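Local coordinates for proximal thread matrix protein 1 (Mytilus galloprovincialis, PDB 4CN9) that binds zinc and probably collagen as a matrix protein of the mussel byssus with two von Willebrand factor type A domains, at residues Val391-Ile396 with Ile408-Ser413; Glu414-Thr419 with Val434-Met439. One frame throughout, in Å; residues are numbered along the deposited sequence.

Contact 1. Residues Val391-Ile396 with Ile408-Ser413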
# COMPACT_ATOMS: atom_id res chain seq x y z
N VAL A 391 -0.20 -2.80 -10.64
CA VAL A 391 1.23 -2.49 -10.61
C VAL A 391 1.58 -1.78 -9.30
O VAL A 391 0.94 -0.79 -8.93
CB VAL A 391 1.65 -1.62 -11.80
CG1 VAL A 391 3.14 -1.27 -11.73
CG2 VAL A 391 1.32 -2.30 -13.11
N VAL A 392 2.56 -2.31 -8.59
CA VAL A 392 3.08 -1.62 -7.41
C VAL A 392 4.21 -0.69 -7.84
O VAL A 392 5.13 -1.11 -8.53
CB VAL A 392 3.63 -2.61 -6.37
CG1 VAL A 392 4.35 -1.88 -5.26
CG2 VAL A 392 2.50 -3.47 -5.81
N ILE A 393 4.12 0.58 -7.44
CA ILE A 393 5.10 1.58 -7.87
C ILE A 393 5.95 2.12 -6.72
O ILE A 393 5.44 2.60 -5.70
CB ILE A 393 4.42 2.77 -8.59
CG1 ILE A 393 3.53 2.26 -9.74
CG2 ILE A 393 5.47 3.75 -9.09
CD1 ILE A 393 2.77 3.35 -10.47
N VAL A 394 7.26 2.02 -6.92
CA VAL A 394 8.25 2.58 -6.01
C VAL A 394 8.88 3.82 -6.71
O VAL A 394 9.18 3.75 -7.89
CB VAL A 394 9.34 1.52 -5.73
CG1 VAL A 394 10.46 2.09 -4.87
CG2 VAL A 394 8.72 0.29 -5.08
N ALA A 395 9.03 4.93 -5.98
CA ALA A 395 9.50 6.20 -6.53
C ALA A 395 10.73 6.73 -5.78
O ALA A 395 10.68 6.92 -4.57
CB ALA A 395 8.39 7.27 -6.49
N ILE A 396 11.80 7.00 -6.51
CA ILE A 396 13.05 7.46 -5.94
C ILE A 396 13.49 8.77 -6.59
O ILE A 396 13.58 8.85 -7.81
CB ILE A 396 14.18 6.43 -6.19
CG1 ILE A 396 13.79 5.08 -5.57
CG2 ILE A 396 15.51 6.95 -5.66
CD1 ILE A 396 14.54 3.89 -6.14
N ILE A 408 5.40 11.29 -4.48
CA ILE A 408 4.28 10.87 -3.65
C ILE A 408 3.06 10.58 -4.52
O ILE A 408 2.35 9.59 -4.29
CB ILE A 408 3.94 11.92 -2.55
CG1 ILE A 408 5.02 11.94 -1.47
CG2 ILE A 408 2.59 11.61 -1.92
CD1 ILE A 408 4.96 13.19 -0.55
N ASN A 409 2.82 11.40 -5.54
CA ASN A 409 1.71 11.14 -6.44
C ASN A 409 1.80 9.81 -7.18
O ASN A 409 0.79 9.15 -7.40
CB ASN A 409 1.55 12.25 -7.48
CG ASN A 409 1.08 13.56 -6.88
OD1 ASN A 409 0.67 13.61 -5.72
ND2 ASN A 409 1.15 14.62 -7.67
N ILE A 410 3.00 9.43 -7.61
CA ILE A 410 3.10 8.25 -8.45
C ILE A 410 3.24 6.96 -7.66
O ILE A 410 2.84 5.93 -8.14
CB ILE A 410 4.24 8.33 -9.49
CG1 ILE A 410 5.60 8.19 -8.84
CG2 ILE A 410 4.16 9.62 -10.32
CD1 ILE A 410 6.71 7.93 -9.85
N ALA A 411 3.84 7.01 -6.48
CA ALA A 411 4.08 5.80 -5.71
C ALA A 411 2.79 5.19 -5.19
O ALA A 411 1.78 5.88 -5.04
CB ALA A 411 5.02 6.07 -4.56
N SER A 412 2.83 3.89 -4.90
CA SER A 412 1.68 3.16 -4.38
C SER A 412 1.43 3.52 -2.92
O SER A 412 0.35 3.27 -2.37
CB SER A 412 1.89 1.64 -4.54
OG SER A 412 1.72 1.21 -5.88
N SER A 413 2.46 4.09 -2.30
CA SER A 413 2.39 4.54 -0.94
C SER A 413 3.54 5.48 -0.66
O SER A 413 4.61 5.35 -1.25
CB SER A 413 2.47 3.33 0.01
OG SER A 413 2.57 3.77 1.34
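Ser412 meets Ile393 of strand 391-398 through two nearly straight hydrogen bonds: Ile393 N donates to Ser412 OG over 2.9 Å (169° at the hydrogen), and Ser412 N donates to Ile393 O over 3.0 Å. The first torsion of Ser412 holds OG beside its own backbone N (chi1 -75°), where it accepts from Ile393 N, while the backbone N of Ser412 serves Ile393 O independently of that torsion. An alanine here would probably leave the buried Ile393 N without its acceptor. The side chain of Ile393 lies against the carbonyl of Ile410, with CG2 and CD1 each 3.5 Å from Ile410 O, an atom also hydrogen-bonded by Arg387. Ile410 takes the crowded position, CG1 between the backbone N and the carbonyl carbon (chi1 73°), and both CG1 and CD1 come to 3.8 Å from Ala395 CB. The methyl of Ala411 packs on the same Ala395 CB at 4.1 Å. The contact lies buried within the beta-alpha-beta crossover from strand 391-398 through helix 404-410 to strand 417-420, with helix 379-388 reaching Ile393 and Ser412 through Arg387, and strand 362-369 touching Ile410 through Leu367.

Contact 2. Residues Glu414-Thr419 with Val434-Met439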
# COMPACT_ATOMS: atom_id res chain seq x y z
N GLU A 414 3.34 6.44 0.24
CA GLU A 414 4.43 7.31 0.66
C GLU A 414 5.55 6.54 1.35
O GLU A 414 6.69 6.98 1.38
CB GLU A 414 3.93 8.48 1.53
CG GLU A 414 5.00 9.52 1.80
CD GLU A 414 4.46 10.87 2.30
OE1 GLU A 414 3.23 11.11 2.22
OE2 GLU A 414 5.28 11.69 2.76
N GLU A 415 5.23 5.36 1.87
CA GLU A 415 6.27 4.48 2.39
C GLU A 415 7.19 3.95 1.30
O GLU A 415 8.30 3.47 1.59
CB GLU A 415 5.64 3.31 3.15
CG GLU A 415 4.84 3.75 4.37
CD GLU A 415 5.74 4.24 5.49
OE1 GLU A 415 6.93 3.85 5.50
OE2 GLU A 415 5.27 5.01 6.35
N TYR A 416 6.75 4.04 0.04
CA TYR A 416 7.50 3.51 -1.09
C TYR A 416 8.19 4.64 -1.86
O TYR A 416 8.59 4.46 -3.01
CB TYR A 416 6.61 2.74 -2.08
CG TYR A 416 5.76 1.62 -1.49
CD1 TYR A 416 5.91 1.19 -0.17
CD2 TYR A 416 4.79 1.01 -2.26
CE1 TYR A 416 5.10 0.17 0.35
CE2 TYR A 416 3.98 -0.01 -1.75
CZ TYR A 416 4.15 -0.43 -0.45
OH TYR A 416 3.31 -1.41 0.02
N VAL A 417 8.31 5.79 -1.20
CA VAL A 417 9.02 6.96 -1.70
C VAL A 417 10.37 7.12 -1.00
O VAL A 417 10.46 7.10 0.23
CB VAL A 417 8.20 8.25 -1.42
CG1 VAL A 417 9.03 9.52 -1.70
CG2 VAL A 417 6.94 8.27 -2.23
N PHE A 418 11.43 7.30 -1.79
CA PHE A 418 12.78 7.40 -1.26
C PHE A 418 13.47 8.60 -1.88
O PHE A 418 13.26 8.90 -3.07
CB PHE A 418 13.58 6.14 -1.60
CG PHE A 418 13.01 4.89 -1.02
CD1 PHE A 418 12.04 4.18 -1.70
CD2 PHE A 418 13.43 4.44 0.22
CE1 PHE A 418 11.50 3.02 -1.16
CE2 PHE A 418 12.90 3.29 0.77
CZ PHE A 418 11.94 2.57 0.08
N THR A 419 14.28 9.30 -1.08
CA THR A 419 15.05 10.44 -1.55
C THR A 419 16.48 10.35 -1.01
O THR A 419 16.71 9.87 0.10
CB THR A 419 14.42 11.81 -1.13
OG1 THR A 419 14.43 11.93 0.30
CG2 THR A 419 12.98 11.97 -1.61
N VAL A 434 14.86 -3.09 -2.32
CA VAL A 434 14.80 -4.52 -2.63
C VAL A 434 13.61 -5.22 -1.96
O VAL A 434 12.93 -6.03 -2.60
CB VAL A 434 16.14 -5.23 -2.28
CG1 VAL A 434 16.00 -6.73 -2.31
CG2 VAL A 434 17.25 -4.78 -3.23
N LYS A 435 13.35 -4.91 -0.69
CA LYS A 435 12.23 -5.52 0.02
C LYS A 435 10.92 -5.20 -0.68
O LYS A 435 10.03 -6.04 -0.70
CB LYS A 435 12.12 -5.03 1.47
CG LYS A 435 13.14 -5.62 2.43
CD LYS A 435 12.89 -5.08 3.85
CE LYS A 435 14.03 -5.42 4.81
NZ LYS A 435 13.81 -4.83 6.16
N LEU A 436 10.80 -4.00 -1.22
CA LEU A 436 9.61 -3.65 -2.00
C LEU A 436 9.63 -4.31 -3.39
O LEU A 436 8.63 -4.84 -3.85
CB LEU A 436 9.47 -2.13 -2.13
CG LEU A 436 9.39 -1.38 -0.79
CD1 LEU A 436 9.29 0.12 -1.01
CD2 LEU A 436 8.22 -1.87 0.03
N ALA A 437 10.77 -4.27 -4.07
CA ALA A 437 10.88 -4.90 -5.39
C ALA A 437 10.54 -6.38 -5.31
O ALA A 437 9.97 -6.94 -6.25
CB ALA A 437 12.27 -4.70 -5.98
N CYS A 438 10.89 -7.02 -4.19
CA CYS A 438 10.62 -8.44 -3.99
C CYS A 438 9.23 -8.74 -3.44
O CYS A 438 8.89 -9.90 -3.21
CB CYS A 438 11.68 -9.05 -3.05
SG CYS A 438 13.29 -9.23 -3.86
N MET A 439 8.42 -7.71 -3.19
CA MET A 439 7.12 -7.94 -2.58
C MET A 439 6.22 -8.67 -3.56
O MET A 439 6.18 -8.36 -4.75
CB MET A 439 6.47 -6.63 -2.14
CG MET A 439 5.30 -6.82 -1.18
SD MET A 439 4.62 -5.22 -0.67
CE MET A 439 4.12 -4.63 -2.28
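The shortest polar bond here, 2.8 Å from Cys438 N to Val434 O, belongs to the last turn of helix 430-437, from which Leu436 reaches out to Tyr416 and Phe418. No hydrogen bond crosses between the two segments; the contact is apolar and is carried largely by the forked end of Leu436. With CG anti to the carbonyl carbon and CD1 anti to CA (chi2 179°), the Leu436 side chain is extended and brings CD1 between the two aromatic residues. That methyl is 3.6 Å from Tyr416 CD1, and it also touches CB and CG of the tyrosine. The other branch, Leu436 CD2, lies 3.7 Å from Tyr416 CE1, so the two methyls follow the CD1-CE1 bond of the tyrosine. Phe418 comes differently: it and Leu436 meet tip to tip, the methyl CD1 lying in the ring plane at the edge, 3.6 Å from Phe418 CE1. Beyond the helix, Met439 crosses the tyrosine at about a right angle. Its chain bends at chi3 (61°), and the terminal CE approaches Tyr416 OH to 4.0 Å, a loose contact. Outside the pair, Cys438 is in a disulfide with Cys249, while the carboxylate of Glu415 is hydrogen-bonded to His188 of helix 183-192. The arrangement is that of a three-layer alpha/beta fold of the von Willebrand factor A type, where the final helix lies against a face of the central sheet near an edge strand, 417-420.

In the fold
Along the chain, strand 391-398 comes first, helix 404-410 follows, and contact 1 closes the intervening loop when the segment 408-413 returns to the strand. Contact 2 opens at the next residue and, with 14 residues between its segments, closes when helix 430-437 packs back on 414-419. The two are therefore in series, neither nested nor crossed. They are linked through the parallel strand pair: Ala395 N lies 3.0 Å from Tyr416 O and Ala395 O 2.9 Å from Phe418 N, probable hydrogen bonds between neighbouring strands. Together they bind a beta-alpha-beta unit and the helix after it at the edge of the second domain's sheet that faces the first domain.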